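Local coordinates for protein rhamnosidase B (Bacillus sp., PDB 2OKX) that hydrolyses terminal alpha-L-rhamnose residues from rhamnosides as a family 78 glycoside hydrolase, probably with inversion at the anomeric carbon, at residues E456-T461 and A517-H522; L429-D434 and R513-P518; I154-L159 and I489-R494. All blocks are in the same frame, centred on the assembly; numbering follows the deposited sequence.

Contact 1 of 3, residues E456-T461 and A517-H522; sequences EAPAGT and APVKLH. With CA (calcium ion), chain C.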
ATOM      1  N   GLU A 456      -6.331  30.279  -9.830  1.00 24.53           N
ATOM      2  CA  GLU A 456      -7.017  31.507  -9.439  1.00 24.89           C
ATOM      3  C   GLU A 456      -8.488  31.142  -9.530  1.00 24.59           C
ATOM      4  O   GLU A 456      -8.915  30.560 -10.522  1.00 24.22           O
ATOM      5  CB  GLU A 456      -6.743  32.647 -10.420  1.00 25.36           C
ATOM      6  CG  GLU A 456      -5.302  33.072 -10.525  1.00 27.21           C
ATOM      7  CD  GLU A 456      -5.123  34.228 -11.486  1.00 29.72           C
ATOM      8  OE1 GLU A 456      -4.156  34.203 -12.271  1.00 30.60           O
ATOM      9  OE2 GLU A 456      -5.947  35.165 -11.454  1.00 29.98           O
ATOM     10  N   ALA A 457      -9.261  31.470  -8.502  1.00 24.49           N
ATOM     11  CA  ALA A 457     -10.680  31.153  -8.529  1.00 25.02           C
ATOM     12  C   ALA A 457     -11.456  31.979  -7.520  1.00 24.91           C
ATOM     13  O   ALA A 457     -10.881  32.542  -6.590  1.00 25.87           O
ATOM     14  CB  ALA A 457     -10.890  29.667  -8.244  1.00 23.37           C
ATOM     15  N   PRO A 458     -12.777  32.072  -7.705  1.00 25.94           N
ATOM     16  CA  PRO A 458     -13.623  32.836  -6.784  1.00 27.35           C
ATOM     17  C   PRO A 458     -13.620  32.109  -5.439  1.00 28.57           C
ATOM     18  O   PRO A 458     -13.389  30.896  -5.386  1.00 27.67           O
ATOM     19  CB  PRO A 458     -14.999  32.778  -7.446  1.00 27.36           C
ATOM     20  CG  PRO A 458     -14.681  32.615  -8.900  1.00 28.05           C
ATOM     21  CD  PRO A 458     -13.543  31.636  -8.885  1.00 26.64           C
ATOM     22  N   ALA A 459     -13.879  32.838  -4.360  1.00 28.09           N
ATOM     23  CA  ALA A 459     -13.908  32.222  -3.040  1.00 27.52           C
ATOM     24  C   ALA A 459     -15.032  31.193  -2.976  1.00 26.53           C
ATOM     25  O   ALA A 459     -16.114  31.403  -3.524  1.00 26.93           O
ATOM     26  CB  ALA A 459     -14.112  33.286  -1.965  1.00 28.40           C
ATOM     27  N   GLY A 460     -14.767  30.073  -2.313  1.00 27.67           N
ATOM     28  CA  GLY A 460     -15.780  29.042  -2.185  1.00 26.84           C
ATOM     29  C   GLY A 460     -15.756  27.985  -3.274  1.00 26.70           C
ATOM     30  O   GLY A 460     -16.428  26.956  -3.156  1.00 26.96           O
ATOM     31  N   THR A 461     -14.998  28.226  -4.339  1.00 23.70           N
ATOM     32  CA  THR A 461     -14.923  27.251  -5.421  1.00 23.48           C
ATOM     33  C   THR A 461     -14.389  25.928  -4.871  1.00 21.04           C
ATOM     34  O   THR A 461     -13.411  25.901  -4.118  1.00 21.87           O
ATOM     35  CB  THR A 461     -13.999  27.737  -6.563  1.00 24.35           C
ATOM     36  OG1 THR A 461     -14.545  28.927  -7.147  1.00 26.64           O
ATOM     37  CG2 THR A 461     -13.872  26.667  -7.641  1.00 23.61           C
ATOM     38  N   ALA A 517     -17.401  32.668 -11.498  1.00 37.99           N
ATOM     39  CA  ALA A 517     -16.490  33.203 -12.499  1.00 35.01           C
ATOM     40  C   ALA A 517     -15.542  32.097 -12.951  1.00 34.01           C
ATOM     41  O   ALA A 517     -15.373  31.091 -12.263  1.00 32.30           O
ATOM     42  CB  ALA A 517     -15.701  34.364 -11.910  1.00 35.09           C
ATOM     43  N   PRO A 518     -14.907  32.270 -14.120  1.00 32.96           N
ATOM     44  CA  PRO A 518     -13.985  31.245 -14.612  1.00 30.81           C
ATOM     45  C   PRO A 518     -12.783  30.993 -13.713  1.00 29.53           C
ATOM     46  O   PRO A 518     -12.274  31.901 -13.054  1.00 29.37           O
ATOM     47  CB  PRO A 518     -13.588  31.769 -15.994  1.00 32.73           C
ATOM     48  CG  PRO A 518     -13.732  33.249 -15.861  1.00 34.14           C
ATOM     49  CD  PRO A 518     -15.016  33.384 -15.078  1.00 32.99           C
ATOM     50  N   VAL A 519     -12.345  29.742 -13.687  1.00 26.93           N
ATOM     51  CA  VAL A 519     -11.191  29.344 -12.899  1.00 24.28           C
ATOM     52  C   VAL A 519      -9.991  29.237 -13.836  1.00 23.69           C
ATOM     53  O   VAL A 519     -10.097  28.687 -14.929  1.00 23.19           O
ATOM     54  CB  VAL A 519     -11.424  27.971 -12.221  1.00 24.59           C
ATOM     55  CG1 VAL A 519     -10.112  27.438 -11.640  1.00 23.18           C
ATOM     56  CG2 VAL A 519     -12.469  28.103 -11.125  1.00 23.46           C
ATOM     57  N   LYS A 520      -8.858  29.787 -13.415  1.00 23.41           N
ATOM     58  CA  LYS A 520      -7.645  29.721 -14.217  1.00 24.91           C
ATOM     59  C   LYS A 520      -6.703  28.727 -13.558  1.00 23.99           C
ATOM     60  O   LYS A 520      -6.191  28.973 -12.466  1.00 26.01           O
ATOM     61  CB  LYS A 520      -6.965  31.087 -14.298  1.00 25.64           C
ATOM     62  CG  LYS A 520      -7.750  32.129 -15.063  1.00 27.09           C
ATOM     63  CD  LYS A 520      -6.978  33.432 -15.134  1.00 30.35           C
ATOM     64  CE  LYS A 520      -7.767  34.500 -15.870  1.00 33.30           C
ATOM     65  NZ  LYS A 520      -7.011  35.780 -15.931  1.00 35.22           N
ATOM     66  N   LEU A 521      -6.478  27.601 -14.220  1.00 23.36           N
ATOM     67  CA  LEU A 521      -5.592  26.586 -13.675  1.00 22.54           C
ATOM     68  C   LEU A 521      -4.189  26.823 -14.229  1.00 22.24           C
ATOM     69  O   LEU A 521      -3.934  26.606 -15.416  1.00 22.19           O
ATOM     70  CB  LEU A 521      -6.114  25.193 -14.047  1.00 22.41           C
ATOM     71  CG  LEU A 521      -5.437  23.956 -13.443  1.00 24.82           C
ATOM     72  CD1 LEU A 521      -5.262  24.118 -11.937  1.00 24.90           C
ATOM     73  CD2 LEU A 521      -6.288  22.728 -13.752  1.00 23.51           C
ATOM     74  N   HIS A 522      -3.292  27.301 -13.370  1.00 21.48           N
ATOM     75  CA  HIS A 522      -1.918  27.571 -13.773  1.00 21.60           C
ATOM     76  C   HIS A 522      -1.122  26.287 -13.928  1.00 22.27           C
ATOM     77  O   HIS A 522      -0.255  26.191 -14.793  1.00 23.44           O
ATOM     78  CB  HIS A 522      -1.232  28.502 -12.769  1.00 21.96           C
ATOM     79  CG  HIS A 522      -1.668  29.930 -12.889  1.00 25.13           C
ATOM     80  ND1 HIS A 522      -2.865  30.388 -12.384  1.00 29.51           N
ATOM     81  CD2 HIS A 522      -1.093  30.986 -13.510  1.00 26.06           C
ATOM     82  CE1 HIS A 522      -3.011  31.665 -12.689  1.00 27.74           C
ATOM     83  NE2 HIS A 522      -1.950  32.052 -13.373  1.00 29.43           N
TER
HETATM   84 CA    CA C4001       1.655  27.757 -15.587  1.00 29.29          CA
HETATM   85  O   HOH W   1      -6.611  36.693 -13.494  1.00 43.78           O
HETATM   86  O   HOH W   2       0.339  29.763 -15.667  1.00 26.07           O
HETATM   87  O   HOH W   3       2.935  25.829 -15.390  1.00 25.56           O
HETATM   88  O   HOH W   4       0.455  26.809 -17.325  1.00 20.01           O

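Contact 2 of 3, residues L429-D434 and R513-P518; sequences LPVFED and RGNSAP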
ATOM      1  N   LEU A 429     -10.631  27.183 -17.556  1.00 24.99           N
ATOM      2  CA  LEU A 429     -11.689  26.187 -17.553  1.00 25.80           C
ATOM      3  C   LEU A 429     -13.040  26.779 -17.906  1.00 26.86           C
ATOM      4  O   LEU A 429     -13.384  27.876 -17.470  1.00 24.98           O
ATOM      5  CB  LEU A 429     -11.772  25.513 -16.179  1.00 26.39           C
ATOM      6  CG  LEU A 429     -10.783  24.383 -15.861  1.00 29.57           C
ATOM      7  CD1 LEU A 429      -9.382  24.758 -16.290  1.00 28.86           C
ATOM      8  CD2 LEU A 429     -10.827  24.086 -14.365  1.00 28.84           C
ATOM      9  N   PRO A 430     -13.824  26.055 -18.715  1.00 26.84           N
ATOM     10  CA  PRO A 430     -15.143  26.547 -19.097  1.00 27.70           C
ATOM     11  C   PRO A 430     -16.071  26.502 -17.891  1.00 29.70           C
ATOM     12  O   PRO A 430     -15.947  25.629 -17.027  1.00 29.25           O
ATOM     13  CB  PRO A 430     -15.569  25.568 -20.185  1.00 28.22           C
ATOM     14  CG  PRO A 430     -14.941  24.285 -19.730  1.00 28.21           C
ATOM     15  CD  PRO A 430     -13.550  24.748 -19.339  1.00 28.11           C
ATOM     16  N   VAL A 431     -16.986  27.459 -17.827  1.00 30.70           N
ATOM     17  CA  VAL A 431     -17.954  27.509 -16.744  1.00 31.76           C
ATOM     18  C   VAL A 431     -19.287  27.087 -17.342  1.00 30.65           C
ATOM     19  O   VAL A 431     -19.767  27.698 -18.296  1.00 30.11           O
ATOM     20  CB  VAL A 431     -18.097  28.931 -16.173  1.00 33.81           C
ATOM     21  CG1 VAL A 431     -19.153  28.944 -15.080  1.00 35.76           C
ATOM     22  CG2 VAL A 431     -16.764  29.405 -15.628  1.00 35.08           C
ATOM     23  N   PHE A 432     -19.869  26.024 -16.799  1.00 29.02           N
ATOM     24  CA  PHE A 432     -21.149  25.539 -17.292  1.00 29.29           C
ATOM     25  C   PHE A 432     -22.268  26.197 -16.496  1.00 30.57           C
ATOM     26  O   PHE A 432     -22.138  26.414 -15.291  1.00 31.11           O
ATOM     27  CB  PHE A 432     -21.225  24.017 -17.157  1.00 27.29           C
ATOM     28  CG  PHE A 432     -20.201  23.290 -17.981  1.00 25.56           C
ATOM     29  CD1 PHE A 432     -19.229  22.502 -17.371  1.00 24.29           C
ATOM     30  CD2 PHE A 432     -20.192  23.417 -19.369  1.00 24.44           C
ATOM     31  CE1 PHE A 432     -18.259  21.851 -18.131  1.00 22.81           C
ATOM     32  CE2 PHE A 432     -19.227  22.771 -20.138  1.00 24.54           C
ATOM     33  CZ  PHE A 432     -18.258  21.986 -19.515  1.00 23.38           C
ATOM     34  N   GLU A 433     -23.362  26.520 -17.173  1.00 33.26           N
ATOM     35  CA  GLU A 433     -24.484  27.160 -16.503  1.00 35.61           C
ATOM     36  C   GLU A 433     -25.112  26.213 -15.493  1.00 34.00           C
ATOM     37  O   GLU A 433     -25.492  26.623 -14.397  1.00 34.12           O
ATOM     38  CB  GLU A 433     -25.540  27.598 -17.514  1.00 39.03           C
ATOM     39  CG  GLU A 433     -26.647  28.428 -16.880  1.00 47.16           C
ATOM     40  CD  GLU A 433     -27.761  28.757 -17.843  1.00 50.51           C
ATOM     41  OE1 GLU A 433     -28.436  27.817 -18.316  1.00 53.45           O
ATOM     42  OE2 GLU A 433     -27.963  29.957 -18.126  1.00 53.27           O
ATOM     43  N   ASP A 434     -25.214  24.941 -15.865  1.00 32.25           N
ATOM     44  CA  ASP A 434     -25.800  23.942 -14.984  1.00 32.58           C
ATOM     45  C   ASP A 434     -24.925  22.695 -14.889  1.00 32.23           C
ATOM     46  O   ASP A 434     -25.069  21.766 -15.684  1.00 33.36           O
ATOM     47  CB  ASP A 434     -27.185  23.540 -15.490  1.00 33.93           C
ATOM     48  CG  ASP A 434     -27.916  22.635 -14.522  1.00 34.01           C
ATOM     49  OD1 ASP A 434     -28.848  21.932 -14.957  1.00 36.47           O
ATOM     50  OD2 ASP A 434     -27.566  22.634 -13.323  1.00 35.66           O
ATOM     51  N   ARG A 513     -16.289  22.804  -8.869  1.00 22.82           N
ATOM     52  CA  ARG A 513     -17.701  23.068  -8.601  1.00 24.74           C
ATOM     53  C   ARG A 513     -17.979  24.396  -7.880  1.00 25.25           C
ATOM     54  O   ARG A 513     -17.123  24.932  -7.177  1.00 24.76           O
ATOM     55  CB  ARG A 513     -18.290  21.948  -7.732  1.00 25.65           C
ATOM     56  CG  ARG A 513     -17.673  20.556  -7.902  1.00 23.57           C
ATOM     57  CD  ARG A 513     -18.303  19.588  -6.897  1.00 24.42           C
ATOM     58  NE  ARG A 513     -17.599  18.308  -6.794  1.00 24.05           N
ATOM     59  CZ  ARG A 513     -17.809  17.263  -7.589  1.00 21.09           C
ATOM     60  NH1 ARG A 513     -18.711  17.328  -8.561  1.00 19.69           N
ATOM     61  NH2 ARG A 513     -17.114  16.149  -7.405  1.00 21.90           N
ATOM     62  N   GLY A 514     -19.198  24.899  -8.058  1.00 29.26           N
ATOM     63  CA  GLY A 514     -19.640  26.117  -7.394  1.00 31.58           C
ATOM     64  C   GLY A 514     -18.979  27.448  -7.699  1.00 34.56           C
ATOM     65  O   GLY A 514     -19.154  28.408  -6.943  1.00 37.15           O
ATOM     66  N   ASN A 515     -18.226  27.531  -8.788  1.00 33.25           N
ATOM     67  CA  ASN A 515     -17.572  28.785  -9.138  1.00 34.05           C
ATOM     68  C   ASN A 515     -18.481  29.567 -10.071  1.00 34.88           C
ATOM     69  O   ASN A 515     -19.054  29.006 -11.001  1.00 34.35           O
ATOM     70  CB  ASN A 515     -16.240  28.514  -9.834  1.00 32.39           C
ATOM     71  CG  ASN A 515     -16.402  27.650 -11.054  1.00 30.36           C
ATOM     72  OD1 ASN A 515     -16.916  26.536 -10.966  1.00 29.25           O
ATOM     73  ND2 ASN A 515     -15.974  28.157 -12.206  1.00 30.57           N
ATOM     74  N   SER A 516     -18.615  30.862  -9.813  1.00 37.68           N
ATOM     75  CA  SER A 516     -19.452  31.726 -10.636  1.00 40.58           C
ATOM     76  C   SER A 516     -18.629  32.265 -11.802  1.00 39.94           C
ATOM     77  O   SER A 516     -19.092  32.306 -12.946  1.00 41.04           O
ATOM     78  CB  SER A 516     -19.992  32.885  -9.791  1.00 41.71           C
ATOM     79  OG  SER A 516     -18.947  33.502  -9.054  1.00 45.47           O
ATOM     80  N   ALA A 517     -17.401  32.668 -11.498  1.00 37.99           N
ATOM     81  CA  ALA A 517     -16.490  33.203 -12.499  1.00 35.01           C
ATOM     82  C   ALA A 517     -15.542  32.097 -12.951  1.00 34.01           C
ATOM     83  O   ALA A 517     -15.373  31.091 -12.263  1.00 32.30           O
ATOM     84  CB  ALA A 517     -15.701  34.364 -11.910  1.00 35.09           C
ATOM     85  N   PRO A 518     -14.907  32.270 -14.120  1.00 32.96           N
ATOM     86  CA  PRO A 518     -13.985  31.245 -14.612  1.00 30.81           C
ATOM     87  C   PRO A 518     -12.783  30.993 -13.713  1.00 29.53           C
ATOM     88  O   PRO A 518     -12.274  31.901 -13.054  1.00 29.37           O
ATOM     89  CB  PRO A 518     -13.588  31.769 -15.994  1.00 32.73           C
ATOM     90  CG  PRO A 518     -13.732  33.249 -15.861  1.00 34.14           C
ATOM     91  CD  PRO A 518     -15.016  33.384 -15.078  1.00 32.99           C
TER
HETATM   92  O   HOH W   5     -15.338  25.822 -14.325  1.00 30.81           O

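Contact 3 of 3, residues I154-L159 and I489-R494; sequences IDAREL and ICREGR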
ATOM      1  N   ILE A 154     -10.054  20.425   2.902  1.00 26.81           N
ATOM      2  CA  ILE A 154      -9.495  21.684   3.383  1.00 26.69           C
ATOM      3  C   ILE A 154     -10.229  22.904   2.850  1.00 27.05           C
ATOM      4  O   ILE A 154     -10.357  23.076   1.640  1.00 26.28           O
ATOM      5  CB  ILE A 154      -8.010  21.829   2.949  1.00 27.10           C
ATOM      6  CG1 ILE A 154      -7.213  20.575   3.320  1.00 26.68           C
ATOM      7  CG2 ILE A 154      -7.401  23.073   3.584  1.00 27.25           C
ATOM      8  CD1 ILE A 154      -7.045  20.347   4.810  1.00 27.77           C
ATOM      9  N   ASP A 155     -10.703  23.756   3.753  1.00 26.63           N
ATOM     10  CA  ASP A 155     -11.385  24.979   3.347  1.00 26.83           C
ATOM     11  C   ASP A 155     -10.373  26.103   3.537  1.00 27.67           C
ATOM     12  O   ASP A 155     -10.164  26.592   4.651  1.00 27.43           O
ATOM     13  CB  ASP A 155     -12.625  25.216   4.208  1.00 28.13           C
ATOM     14  CG  ASP A 155     -13.453  26.385   3.717  1.00 29.92           C
ATOM     15  OD1 ASP A 155     -14.673  26.409   3.994  1.00 32.33           O
ATOM     16  OD2 ASP A 155     -12.883  27.283   3.062  1.00 29.08           O
ATOM     17  N   ALA A 156      -9.740  26.495   2.435  1.00 26.44           N
ATOM     18  CA  ALA A 156      -8.711  27.526   2.446  1.00 26.99           C
ATOM     19  C   ALA A 156      -9.180  28.888   2.950  1.00 26.62           C
ATOM     20  O   ALA A 156      -8.364  29.735   3.307  1.00 27.09           O
ATOM     21  CB  ALA A 156      -8.107  27.661   1.050  1.00 26.59           C
ATOM     22  N   ARG A 157     -10.487  29.107   2.979  1.00 27.92           N
ATOM     23  CA  ARG A 157     -11.012  30.380   3.465  1.00 29.09           C
ATOM     24  C   ARG A 157     -10.715  30.572   4.954  1.00 30.43           C
ATOM     25  O   ARG A 157     -10.709  31.697   5.453  1.00 30.80           O
ATOM     26  CB  ARG A 157     -12.518  30.456   3.214  1.00 28.38           C
ATOM     27  CG  ARG A 157     -12.868  30.527   1.743  1.00 27.21           C
ATOM     28  CD  ARG A 157     -14.356  30.393   1.521  1.00 27.35           C
ATOM     29  NE  ARG A 157     -14.873  29.122   2.020  1.00 26.93           N
ATOM     30  CZ  ARG A 157     -16.118  28.703   1.824  1.00 27.86           C
ATOM     31  NH1 ARG A 157     -16.974  29.455   1.138  1.00 28.02           N
ATOM     32  NH2 ARG A 157     -16.511  27.535   2.316  1.00 27.78           N
ATOM     33  N   GLU A 158     -10.451  29.473   5.656  1.00 29.68           N
ATOM     34  CA  GLU A 158     -10.153  29.527   7.086  1.00 30.56           C
ATOM     35  C   GLU A 158      -8.696  29.187   7.364  1.00 30.76           C
ATOM     36  O   GLU A 158      -8.291  29.048   8.520  1.00 31.03           O
ATOM     37  CB  GLU A 158     -11.046  28.546   7.847  1.00 31.04           C
ATOM     38  CG  GLU A 158     -12.518  28.696   7.537  1.00 29.66           C
ATOM     39  CD  GLU A 158     -13.369  27.667   8.248  1.00 30.21           C
ATOM     40  OE1 GLU A 158     -14.571  27.582   7.930  1.00 32.01           O
ATOM     41  OE2 GLU A 158     -12.840  26.946   9.123  1.00 33.12           O
ATOM     42  N   LEU A 159      -7.908  29.056   6.301  1.00 31.07           N
ATOM     43  CA  LEU A 159      -6.497  28.712   6.431  1.00 31.08           C
ATOM     44  C   LEU A 159      -5.572  29.915   6.272  1.00 30.90           C
ATOM     45  O   LEU A 159      -5.702  30.692   5.327  1.00 29.52           O
ATOM     46  CB  LEU A 159      -6.134  27.634   5.394  1.00 32.07           C
ATOM     47  CG  LEU A 159      -4.697  27.111   5.267  1.00 32.85           C
ATOM     48  CD1 LEU A 159      -3.839  28.093   4.511  1.00 35.53           C
ATOM     49  CD2 LEU A 159      -4.126  26.849   6.637  1.00 34.95           C
ATOM     50  N   ILE A 489     -11.345  23.765  -0.852  1.00 21.75           N
ATOM     51  CA  ILE A 489     -12.293  24.852  -1.066  1.00 22.48           C
ATOM     52  C   ILE A 489     -11.467  26.130  -1.134  1.00 22.86           C
ATOM     53  O   ILE A 489     -10.734  26.463  -0.204  1.00 24.17           O
ATOM     54  CB  ILE A 489     -13.315  24.930   0.082  1.00 24.17           C
ATOM     55  CG1 ILE A 489     -13.977  23.561   0.269  1.00 25.44           C
ATOM     56  CG2 ILE A 489     -14.380  25.969  -0.244  1.00 23.91           C
ATOM     57  CD1 ILE A 489     -14.798  23.433   1.533  1.00 30.37           C
ATOM     58  N   CYS A 490     -11.598  26.833  -2.249  1.00 24.69           N
ATOM     59  CA  CYS A 490     -10.833  28.045  -2.519  1.00 26.54           C
ATOM     60  C   CYS A 490     -11.097  29.316  -1.733  1.00 28.13           C
ATOM     61  O   CYS A 490     -12.229  29.624  -1.369  1.00 29.84           O
ATOM     62  CB  CYS A 490     -10.963  28.401  -3.996  1.00 25.54           C
ATOM     63  SG  CYS A 490     -10.318  27.144  -5.104  1.00 23.92           S
ATOM     64  N   ARG A 491     -10.017  30.047  -1.484  1.00 29.06           N
ATOM     65  CA  ARG A 491     -10.108  31.341  -0.833  1.00 29.76           C
ATOM     66  C   ARG A 491     -10.151  32.213  -2.083  1.00 30.37           C
ATOM     67  O   ARG A 491     -10.042  31.693  -3.195  1.00 28.48           O
ATOM     68  CB  ARG A 491      -8.855  31.650  -0.008  1.00 30.04           C
ATOM     69  CG  ARG A 491      -7.573  31.813  -0.816  1.00 31.72           C
ATOM     70  CD  ARG A 491      -6.505  32.507   0.017  1.00 35.02           C
ATOM     71  NE  ARG A 491      -6.198  31.745   1.225  1.00 38.38           N
ATOM     72  CZ  ARG A 491      -5.333  30.737   1.270  1.00 38.86           C
ATOM     73  NH1 ARG A 491      -4.677  30.373   0.173  1.00 36.62           N
ATOM     74  NH2 ARG A 491      -5.143  30.076   2.406  1.00 37.12           N
ATOM     75  N   GLU A 492     -10.298  33.521  -1.926  1.00 29.43           N
ATOM     76  CA  GLU A 492     -10.368  34.395  -3.088  1.00 29.44           C
ATOM     77  C   GLU A 492      -9.009  34.625  -3.753  1.00 28.15           C
ATOM     78  O   GLU A 492      -8.012  34.854  -3.075  1.00 29.44           O
ATOM     79  CB  GLU A 492     -10.971  35.741  -2.680  1.00 29.94           C
ATOM     80  CG  GLU A 492     -11.245  36.687  -3.833  1.00 30.94           C
ATOM     81  CD  GLU A 492     -12.289  36.156  -4.789  1.00 31.22           C
ATOM     82  OE1 GLU A 492     -13.321  35.630  -4.320  1.00 32.93           O
ATOM     83  OE2 GLU A 492     -12.088  36.275  -6.013  1.00 34.16           O
ATOM     84  N   GLY A 493      -8.974  34.550  -5.083  1.00 29.25           N
ATOM     85  CA  GLY A 493      -7.739  34.802  -5.809  1.00 30.27           C
ATOM     86  C   GLY A 493      -6.850  33.627  -6.170  1.00 30.49           C
ATOM     87  O   GLY A 493      -7.308  32.487  -6.280  1.00 31.21           O
ATOM     88  N   ARG A 494      -5.567  33.914  -6.375  1.00 29.81           N
ATOM     89  CA  ARG A 494      -4.600  32.884  -6.731  1.00 30.09           C
ATOM     90  C   ARG A 494      -4.095  32.187  -5.479  1.00 29.10           C
ATOM     91  O   ARG A 494      -3.868  32.825  -4.449  1.00 28.41           O
ATOM     92  CB  ARG A 494      -3.407  33.477  -7.490  1.00 31.48           C
ATOM     93  CG  ARG A 494      -2.367  32.418  -7.843  1.00 35.80           C
ATOM     94  CD  ARG A 494      -1.081  32.974  -8.425  1.00 38.69           C
ATOM     95  NE  ARG A 494      -1.261  33.586  -9.736  1.00 39.49           N
ATOM     96  CZ  ARG A 494      -0.430  33.412 -10.760  1.00 38.48           C
ATOM     97  NH1 ARG A 494       0.638  32.637 -10.637  1.00 38.32           N
ATOM     98  NH2 ARG A 494      -0.658  34.033 -11.908  1.00 39.33           N
TER
HETATM   99  O   HOH W   6      -7.756  32.822   3.639  1.00 43.21           O

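Contact 1 of 3, residues E456-T461 and A517-H522
Pro458 O is gripped twice from within its own turn, while the ring of Pro458 packs across the contact, CG lying 3.6 Å from Ala517 CB. Thr461 OG1 donates to Pro458 O at 2.9 Å from above the carbonyl plane, and Thr461 N reaches it from the same face. Thr461 OG1 lies anti to its own carbonyl carbon (chi1 -63°), which turns the hydroxyl back to the type II turn of Pro458 to Thr461. Before that turn the chains form an antiparallel hydrogen-bonded pair, Glu456 N giving to Lys520 O at 2.9 Å and Lys520 N to Glu456 O at 3.0 Å. On the Ala457 side of the sheet, Val519 CG2 presses on Ala457 CB (3.6 Å) and also meets Thr461 CG2; Val512 of strand 507-513 packs on Val519 from the facing sheet, as in a concanavalin-like sandwich. On the Glu456 face, water 1 spans the pair, 2.6 Å from both Glu456 OE2 and Lys520 NZ, donating to the first and accepting from the second. At the end of segment 517-522, His522 O binds the calcium ion at 2.6 Å, beside three waters and Val423 O. The water between carboxylate and ammonium probably eases their opposite charges, apolar groups fill the inner face, and calcium ties this strand to the segment containing Val423.

Contact 2 of 3, residues L429-D434 and R513-P518
Val431 sets one methyl group, CG2, against the bend of 513-518, 3.5 Å from Pro518 CA and 4.0 Å from Pro518 CB. The same methyl touches the amide of Asn515, with ND2 3.7 Å from Val431 CG2, and also faces the carbonyl carbon of Ala517. The other branch reaches elsewhere: Val431 CG1, anti to the backbone N (chi1 178°), comes to 4.0 Å from Ser516 O, with Asn515 O close by. A looser approach brings Leu429 O to 4.2 Å from Pro518 CB. No direct hydrogen bond joins the two segments. Water 5 makes the polar link instead, donating to Pro430 O at 2.8 Å and accepting from Asn515 ND2 at 3.2 Å. Both segments are loops that pass between the two sheets of a concanavalin-like beta-sandwich. The one with Val431 runs from strand 427-428 to strand 436-443; the one with Asn515 leads from strand 507-513 back to strand 520-528. The contact therefore lies where neighbouring connections meet at the surface. Behind the first shell, Asn515 is held by its own loop. Its CG sits between the backbone N and the carbonyl carbon (chi1 56°), and ND2 donates to Ala517 O at 3.0 Å in a nearly straight bond (161°). Ala517 O lies close to the amide plane of Asn515, whereas the donor stands above the plane of the carbonyl; this bond and water 5 together limit the turning of the amide that Val431 touches. Further out, Pro430 and Phe432 pack on Leu211 and Cys437, and Arg513 forms salt bridges with Asp436 and Asp464.

Contact 3 of 3, residues I154-L159 and I489-R494
Ile489 lays its CG2 methyl over one face of the Arg157 guanidinium, offset toward the rim, with Arg157 NH2 3.7 Å from CG2. The guanidinium is held there side-on by Asp155: Arg157 NH2 gives to Asp155 OD1 at 2.7 Å and Arg157 NE to Asp155 OD2 at 2.9 Å, both oxygens close to the guanidinium plane. Asp155 OD2 also accepts from Arg157 N at 3.0 Å, an Asx turn; with CG anti to the backbone N (chi1 -173°), the carboxylate carbon comes beside Ile489 CB and CD1. An alanine in place of Asp155 would probably leave the Arg157 guanidinium without its counter-charge and free to turn from beneath Ile489, and would lose the side-chain bond of the Asx turn. A parallel bridge between Asp155 and Ile489 joins the chains, Ile489 N giving to Ile154 O at 2.8 Å and Ala156 N to Ile489 O at 2.8 Å. Strand 153-155 of the N-terminal domain thereby adds to the edge of a sheet carrying strands of the concanavalin-like domain, before its chain turns into a short 3-10 segment. Past the bridge, the Arg491 chain, bent at chi3 (59°), returns toward that segment, and NH2 donates to Leu159 O at 3.0 Å from above the carbonyl plane. Leu159 CD1 lies 3.2 Å from the same Arg491 NH2, while Ala156 CB is over a face of the guanidinium. Water 6 accepts from Arg491 NE and donates to Ala156 O.

Contact 3 is the most buried, contact 1 is partly buried and contact 2 lies at the surface. Contacts 1 and 2 share Ala517 and Pro518, and a probable hydrogen bond from Leu429 N to Val519 O joins them. Contacts 1 and 3 adjoin through the turn from Pro458 to Thr461, where Gly460 N meets Cys490 O and Thr461 O meets Cys490 N, and both reach the sheet of strands 450-457 and 493-498. Backbone pairing serves contacts 1 and 3, with a water-bridged charged pair plus a calcium ligand in contact 1 and a salt bridge within segment 154-159, held against Ile489 of the other domain, in contact 3; contact 2 has apolar touch and one water.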